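Side-chain contact in DspB (Aggregatibacter actinomycetemcomitans, PDB 1YHT), which probably hydrolyses terminal beta-linked N-acetylhexosamine residues of glycans as a family 20 glycoside hydrolase, an activity that breaks up bacterial biofilms: residues A[151-154]-A[155-158]. Residues are numbered along the deposited sequence; the frame is centred on the assembly and turned at random.
Sequences ITNA and DSIT
Asn153 caps the first turn of helix 154-171 by reaching forward with its side-chain oxygen to the backbone N of Asp155. Its OD1 accepts from Asp155 N at 2.8 Å with an N-H...O angle of 141°, and the donor stands above the amide plane, 36° out of it. With chi1 at -172°, CG lies opposite the backbone N and beside the carbonyl carbon, which carries OD1 forward over the start of the helix. Asn153 is thus the N-cap residue, and its bond to the N two residues on makes an Asx turn, in which a side-chain oxygen satisfies an amide that has no preceding turn to bond to.

Backbone bonds close the turn. Asn153 O receives Ile157 N at 3.0 Å and, weakly, Ser156 N, which approaches at a poor angle. One residue on, Ala154 O takes two donors from the same residue: Thr158 N at 2.8 Å, and Thr158 OG1 at 3.1 Å from above the carbonyl plane. The threonine hydroxyl gets there because it lies beside its own backbone N.

Water supplies a second polar link. It accepts from Asn153 ND2 at 3.3 Å, the longer arm, and donates to Asp155 OD2 at 2.9 Å, bridging an amide and a carboxylate whose planes are strongly turned against each other, with no direct hydrogen bond between the two groups.

The remaining contacts are van der Waals: Ser156 OG rests against Asn153 CB at 3.3 Å, while its hydrogen bond goes to Leu140 O. Ile157 lays CG1 near Asn153 O and CD1 3.7 Å from Ile151 O.

In the family 20 catalytic domain, a TIM barrel, this turn starts the helix that precedes strand 177-181. Ser156 ties it to the end of helix 134-140, and Ile151 and Ile157 both pack on Tyr198 of helix 192-208.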
loop_
_atom_site.group_PDB
_atom_site.type_symbol
_atom_site.label_atom_id
_atom_site.label_comp_id
_atom_site.label_asym_id
_atom_site.label_seq_id
_atom_site.Cartn_x
_atom_site.Cartn_y
_atom_site.Cartn_z
ATOM N N ILE A 151 14.713 7.028 -10.797
ATOM C CA ILE A 151 15.338 6.018 -9.893
ATOM C C ILE A 151 16.869 5.861 -10.087
ATOM O O ILE A 151 17.587 5.204 -9.269
ATOM C CB ILE A 151 14.629 4.661 -10.050
ATOM C CG1 ILE A 151 14.684 4.182 -11.514
ATOM C CG2 ILE A 151 13.146 4.739 -9.563
ATOM C CD1 ILE A 151 14.179 2.758 -11.692
ATOM N N THR A 152 17.379 6.500 -11.131
ATOM C CA THR A 152 18.815 6.505 -11.454
ATOM C C THR A 152 19.557 7.715 -10.895
ATOM O O THR A 152 20.791 7.737 -10.879
ATOM C CB THR A 152 19.041 6.462 -12.985
ATOM O OG1 THR A 152 18.696 7.715 -13.603
ATOM C CG2 THR A 152 18.186 5.356 -13.604
ATOM N N ASN A 153 18.820 8.740 -10.486
ATOM C CA ASN A 153 19.402 9.981 -9.998
ATOM C C ASN A 153 19.677 9.924 -8.464
ATOM O O ASN A 153 18.763 9.841 -7.661
ATOM C CB ASN A 153 18.431 11.119 -10.332
ATOM C CG ASN A 153 18.995 12.509 -10.044
ATOM O OD1 ASN A 153 19.894 12.676 -9.226
ATOM N ND2 ASN A 153 18.430 13.526 -10.720
ATOM N N ALA A 154 20.940 10.041 -8.082
ATOM C CA ALA A 154 21.333 9.993 -6.692
ATOM C C ALA A 154 20.539 11.018 -5.872
ATOM O O ALA A 154 20.161 10.741 -4.719
ATOM C CB ALA A 154 22.829 10.235 -6.553
ATOM N N ASP A 155 20.292 12.180 -6.468
ATOM C CA ASP A 155 19.602 13.272 -5.813
ATOM C C ASP A 155 18.150 12.894 -5.534
ATOM O O ASP A 155 17.617 13.237 -4.508
ATOM C CB ASP A 155 19.695 14.577 -6.594
ATOM C CG ASP A 155 21.124 15.070 -6.716
ATOM O OD1 ASP A 155 21.970 14.650 -5.901
ATOM O OD2 ASP A 155 21.395 15.860 -7.626
ATOM N N SER A 156 17.558 12.169 -6.471
ATOM C CA SER A 156 16.228 11.646 -6.341
ATOM C C SER A 156 16.121 10.630 -5.238
ATOM O O SER A 156 15.150 10.654 -4.447
ATOM C CB SER A 156 15.763 11.083 -7.681
ATOM O OG SER A 156 15.805 12.159 -8.631
ATOM N N ILE A 157 17.153 9.783 -5.135
ATOM C CA ILE A 157 17.234 8.806 -4.050
ATOM C C ILE A 157 17.407 9.487 -2.685
ATOM O O ILE A 157 16.713 9.152 -1.722
ATOM C CB ILE A 157 18.359 7.803 -4.297
ATOM C CG1 ILE A 157 18.061 7.072 -5.598
ATOM C CG2 ILE A 157 18.490 6.810 -3.129
ATOM C CD1 ILE A 157 19.268 6.266 -6.168
ATOM N N THR A 158 18.298 10.462 -2.618
ATOM C CA THR A 158 18.474 11.271 -1.419
ATOM C C THR A 158 17.144 11.933 -0.995
ATOM O O THR A 158 16.773 11.904 0.148
ATOM C CB THR A 158 19.570 12.324 -1.643
ATOM O OG1 THR A 158 20.838 11.661 -1.865
ATOM C CG2 THR A 158 19.738 13.246 -0.386
HETATM O O HOH W 1 19.457 16.472 -9.707
#